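Local coordinates for phosphate transport system protein phoU (Streptococcus pneumoniae, PDB 2I0M), which probably takes part in regulating phosphate uptake, and forms an all-helical homodimer that binds zinc ions, at residues L105-N110 against I177-Q182; H140-A145 against Y206-E211. All coordinates share one frame; numbering follows the deposited sequence.

Contact 1 of 2, residues L105-N110 against I177-Q182; sequences LQLKEN and IPNGTQ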
# COMPACT_ATOMS: atom_id res chain seq x y z
N LEU A 105 -10.39 20.12 -4.52
CA LEU A 105 -10.14 21.53 -4.19
C LEU A 105 -9.25 22.21 -5.22
O LEU A 105 -9.23 23.44 -5.32
CB LEU A 105 -9.48 21.65 -2.81
CG LEU A 105 -10.12 21.06 -1.56
CD1 LEU A 105 -9.19 21.27 -0.37
CD2 LEU A 105 -11.48 21.67 -1.29
N GLN A 106 -8.53 21.41 -5.99
CA GLN A 106 -7.60 21.91 -6.99
C GLN A 106 -8.25 21.96 -8.37
O GLN A 106 -7.66 22.48 -9.32
CB GLN A 106 -6.33 21.04 -7.00
CG GLN A 106 -5.60 20.98 -5.66
CD GLN A 106 -5.05 22.33 -5.22
OE1 GLN A 106 -3.99 22.75 -5.67
NE2 GLN A 106 -5.78 23.00 -4.34
N LEU A 107 -9.47 21.43 -8.46
CA LEU A 107 -10.20 21.43 -9.73
C LEU A 107 -10.72 22.82 -10.11
O LEU A 107 -11.26 23.55 -9.27
CB LEU A 107 -11.33 20.40 -9.72
CG LEU A 107 -10.94 18.92 -9.83
CD1 LEU A 107 -12.18 18.03 -9.81
CD2 LEU A 107 -10.10 18.64 -11.07
N LYS A 108 -10.54 23.16 -11.38
CA LYS A 108 -11.04 24.41 -11.93
C LYS A 108 -12.12 24.12 -12.95
O LYS A 108 -12.03 23.16 -13.72
CB LYS A 108 -9.91 25.22 -12.58
CG LYS A 108 -8.71 25.50 -11.68
CD LYS A 108 -8.98 26.62 -10.68
CE LYS A 108 -7.71 27.04 -9.94
NZ LYS A 108 -7.20 25.97 -9.03
N GLU A 109 -13.16 24.95 -12.94
CA GLU A 109 -14.27 24.80 -13.86
C GLU A 109 -14.79 26.16 -14.30
O GLU A 109 -15.48 26.82 -13.52
CB GLU A 109 -15.41 24.01 -13.22
CG GLU A 109 -15.40 22.52 -13.51
CD GLU A 109 -16.74 22.03 -14.01
OE1 GLU A 109 -17.31 22.66 -14.94
OE2 GLU A 109 -17.23 21.01 -13.48
N ASN A 110 -14.44 26.63 -15.51
CA ASN A 110 -13.43 26.06 -16.43
C ASN A 110 -13.60 24.62 -16.97
O ASN A 110 -14.71 24.06 -16.94
CB ASN A 110 -12.00 26.30 -15.90
CG ASN A 110 -11.63 27.78 -15.86
OD1 ASN A 110 -12.27 28.62 -16.50
ND2 ASN A 110 -10.59 28.10 -15.10
N ILE A 177 -3.56 20.82 -18.24
CA ILE A 177 -2.89 19.97 -17.25
C ILE A 177 -3.11 20.25 -15.75
O ILE A 177 -2.88 19.35 -14.93
CB ILE A 177 -1.35 19.85 -17.54
CG1 ILE A 177 -0.62 21.17 -17.26
CG2 ILE A 177 -1.11 19.36 -18.97
CD1 ILE A 177 0.84 21.00 -16.88
N PRO A 178 -3.52 21.49 -15.37
CA PRO A 178 -3.92 21.66 -13.96
C PRO A 178 -4.92 20.60 -13.52
O PRO A 178 -4.67 19.89 -12.54
CB PRO A 178 -4.57 23.06 -13.95
CG PRO A 178 -4.70 23.46 -15.39
CD PRO A 178 -3.60 22.76 -16.10
N ASN A 179 -6.02 20.48 -14.26
CA ASN A 179 -7.04 19.48 -14.00
C ASN A 179 -6.58 18.06 -14.31
O ASN A 179 -6.92 17.13 -13.59
CB ASN A 179 -8.31 19.78 -14.79
CG ASN A 179 -9.24 20.72 -14.06
OD1 ASN A 179 -10.43 20.79 -14.38
ND2 ASN A 179 -8.72 21.45 -13.07
N GLY A 180 -5.82 17.92 -15.40
CA GLY A 180 -5.31 16.62 -15.82
C GLY A 180 -4.55 15.95 -14.70
O GLY A 180 -4.90 14.84 -14.29
N THR A 181 -3.54 16.66 -14.20
CA THR A 181 -2.72 16.25 -13.05
C THR A 181 -3.59 15.83 -11.86
O THR A 181 -3.27 14.86 -11.16
CB THR A 181 -1.74 17.38 -12.64
OG1 THR A 181 -1.02 17.84 -13.79
CG2 THR A 181 -0.74 16.89 -11.61
N GLN A 182 -4.69 16.55 -11.65
CA GLN A 182 -5.61 16.27 -10.55
C GLN A 182 -6.40 14.98 -10.77
O GLN A 182 -6.54 14.17 -9.84
CB GLN A 182 -6.53 17.47 -10.27
CG GLN A 182 -5.81 18.73 -9.77
CD GLN A 182 -4.88 18.48 -8.57
OE1 GLN A 182 -5.25 17.80 -7.61
NE2 GLN A 182 -3.68 19.04 -8.62

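Contact 2 of 2, residues H140-A145 against Y206-E211; sequences HQASKA and YLETGE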
# COMPACT_ATOMS: atom_id res chain seq x y z
N HIS A 140 -15.40 -15.15 7.38
CA HIS A 140 -14.05 -15.74 7.33
C HIS A 140 -13.88 -16.73 6.15
O HIS A 140 -13.01 -17.60 6.18
CB HIS A 140 -13.69 -16.41 8.67
CG HIS A 140 -13.85 -15.53 9.87
ND1 HIS A 140 -13.63 -14.16 9.83
CD2 HIS A 140 -14.18 -15.82 11.15
CE1 HIS A 140 -13.84 -13.65 11.03
NE2 HIS A 140 -14.17 -14.64 11.85
N GLN A 141 -14.72 -16.58 5.13
CA GLN A 141 -14.74 -17.39 3.91
C GLN A 141 -13.61 -16.96 2.94
O GLN A 141 -13.74 -15.93 2.26
CB GLN A 141 -16.08 -17.13 3.20
CG GLN A 141 -16.80 -18.33 2.67
CD GLN A 141 -17.79 -18.89 3.65
OE1 GLN A 141 -19.01 -18.80 3.44
NE2 GLN A 141 -17.30 -19.46 4.74
N ALA A 142 -12.54 -17.75 2.85
CA ALA A 142 -11.45 -17.50 1.88
C ALA A 142 -11.95 -17.20 0.46
O ALA A 142 -11.46 -16.29 -0.19
CB ALA A 142 -10.47 -18.67 1.87
N SER A 143 -12.94 -17.96 0.00
CA SER A 143 -13.43 -17.86 -1.38
C SER A 143 -14.16 -16.57 -1.73
O SER A 143 -13.98 -16.05 -2.82
CB SER A 143 -14.31 -19.05 -1.71
OG SER A 143 -13.62 -20.23 -1.34
N LYS A 144 -14.98 -16.07 -0.82
CA LYS A 144 -15.58 -14.76 -1.04
C LYS A 144 -14.47 -13.68 -1.08
O LYS A 144 -14.50 -12.80 -1.94
CB LYS A 144 -16.70 -14.43 -0.03
CG LYS A 144 -17.67 -15.60 0.24
CD LYS A 144 -19.14 -15.15 0.43
CE LYS A 144 -19.28 -14.12 1.55
NZ LYS A 144 -20.57 -13.34 1.46
N ALA A 145 -13.49 -13.77 -0.18
CA ALA A 145 -12.33 -12.86 -0.20
C ALA A 145 -11.63 -12.88 -1.56
O ALA A 145 -11.41 -11.83 -2.15
CB ALA A 145 -11.34 -13.20 0.91
N TYR A 206 -5.31 -16.04 4.52
CA TYR A 206 -4.35 -16.41 5.56
C TYR A 206 -5.02 -16.85 6.86
O TYR A 206 -4.52 -17.72 7.57
CB TYR A 206 -3.40 -15.23 5.82
CG TYR A 206 -2.85 -15.15 7.23
CD1 TYR A 206 -1.64 -15.77 7.57
CD2 TYR A 206 -3.54 -14.46 8.22
CE1 TYR A 206 -1.13 -15.70 8.88
CE2 TYR A 206 -3.06 -14.38 9.51
CZ TYR A 206 -1.86 -14.98 9.84
OH TYR A 206 -1.41 -14.89 11.14
N LEU A 207 -6.15 -16.23 7.18
CA LEU A 207 -6.88 -16.55 8.40
C LEU A 207 -7.48 -17.97 8.34
O LEU A 207 -7.37 -18.75 9.28
CB LEU A 207 -7.93 -15.46 8.67
CG LEU A 207 -8.91 -15.55 9.84
CD1 LEU A 207 -8.21 -15.80 11.17
CD2 LEU A 207 -9.77 -14.30 9.88
N GLU A 208 -8.07 -18.33 7.21
CA GLU A 208 -8.63 -19.66 7.05
C GLU A 208 -7.55 -20.70 6.78
O GLU A 208 -7.64 -21.83 7.24
CB GLU A 208 -9.68 -19.69 5.94
CG GLU A 208 -10.35 -21.06 5.83
CD GLU A 208 -11.79 -21.01 5.36
OE1 GLU A 208 -12.14 -20.10 4.59
OE2 GLU A 208 -12.57 -21.89 5.76
N THR A 209 -6.52 -20.27 6.07
CA THR A 209 -5.49 -21.14 5.53
C THR A 209 -4.30 -21.33 6.48
O THR A 209 -3.84 -22.45 6.68
CB THR A 209 -5.06 -20.58 4.16
OG1 THR A 209 -6.00 -21.00 3.17
CG2 THR A 209 -3.68 -21.02 3.75
N GLY A 210 -3.82 -20.25 7.08
CA GLY A 210 -2.65 -20.30 7.95
C GLY A 210 -1.39 -19.79 7.28
O GLY A 210 -0.33 -19.73 7.90
N GLU A 211 -1.52 -19.41 6.02
CA GLU A 211 -0.41 -18.94 5.21
C GLU A 211 -0.86 -17.72 4.43
O GLU A 211 -1.92 -17.73 3.81
CB GLU A 211 0.03 -20.04 4.24
CG GLU A 211 1.27 -19.71 3.41
CD GLU A 211 1.91 -20.93 2.77
OE1 GLU A 211 1.47 -22.08 3.08
OE2 GLU A 211 2.85 -20.76 1.96

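Contact 1 of 2, residues L105-N110 against I177-Q182
Gln106 and Leu107 lie against Gln182 and Asn179, residues in the first two turns of helix 177-209. The tight part has two halves. In one, the Gln182 amide carbon CD presses on Gln106 CB at 3.3 Å, and Gln182 CG follows it at 3.6 Å from the same CB. Gln182 chi2 of -51° bends the chain and carries CD onto that methylene, while the two amide planes are turned 78° apart, far from any parallel stack. In the other half, a Leu107 methyl touches two residues of the helix: Leu107 CD2 is 3.7 Å from Asn179 CG and 3.8 Å from Gln182 CB. Here the Leu107 and Asn179 side chains cross at about a right angle, and the Asn179 amide, buried, ends beside the Lys108 backbone.

The solvent side is looser. Exposed Lys108 bends at chi2 and chi4 and its end turns away from the helix; the end of Gln106 also leads away. Within the first turn of the helix, Thr181 OG1 and N both bond Ile177 O, OG1 at 2.7 Å, from opposite faces of its carbonyl plane.

This is the loop linking helices 74-105 and 117-136, docked on the start of helix 177-209. Lys39 NZ, at the start of helix 39-66, donates to Leu107 O, and Leu105 packs on Ala42 and Ile46 of that same helix.

Contact 2 of 2, residues H140-A145 against Y206-E211
Ala142 N donates to Glu208 OE1 at 3.0 Å, with an N-H...O angle of 174° and the nitrogen nearly in line with the CD-OE1 bond. In the all-helical PhoU fold this bond joins the start of helix 142-150 to the last turn of helix 177-209: Gln141 holds the N-cap position, and the carboxylate takes the N-H of the residue right after it. Negative charge at a helix N terminus is probably stabilised there. Glu208 chi1 of -176° sets CG anti to the backbone N, and a bend at chi2 carries CD toward the start of helix 142-150, where OE1 meets Ala142 N. The same OE1 stands 3.1 Å from His140 O, an acceptor facing an acceptor that gives no bond and may partly offset the gain. Ala142 CB sits 3.5 Å from OE1, and on its other contacts this methyl rests on Val205.

The apolar half lies deeper. Buried Leu207 sends CD2 to the His140 imidazole in an off-centre CH-pi contact, 4.3 Å from the ring centroid and 28° off the ring normal. The two side chains meet obliquely. The His140 side chain is about 12 Å from a bound zinc ion, too far to be its ligand; ND1 makes a weak hydrogen bond to Phe137 O. Leu207 also touches Phe79 and Ser82 of helix 74-105, and Arg78 NH2 donates to Leu207 O. At the nearest point of the CH-pi pair, Leu207 CD2 lies 3.9 Å from His140 ND1.

Overall arrangement
From the N terminus the chain runs through helices 5-35, 39-66 and 74-105 before it reaches 105-110, the first half of contact 1. Helix 117-136 follows, and 140-145 then opens contact 2. Residues 177-182 close contact 1 after 66 intervening residues, most of them helical; 206-211 closes contact 2 after 60. The two closures therefore cross rather than nest. Contact 1 joins the loop after helix 74-105 to the start of helix 177-209, and contact 2 joins the start of helix 142-150 to the end of that same helix. Their centres are 42 Å apart, on opposite sides of the chain's centre. Zinc ligands Glu191 and Asp195 come between them in sequence.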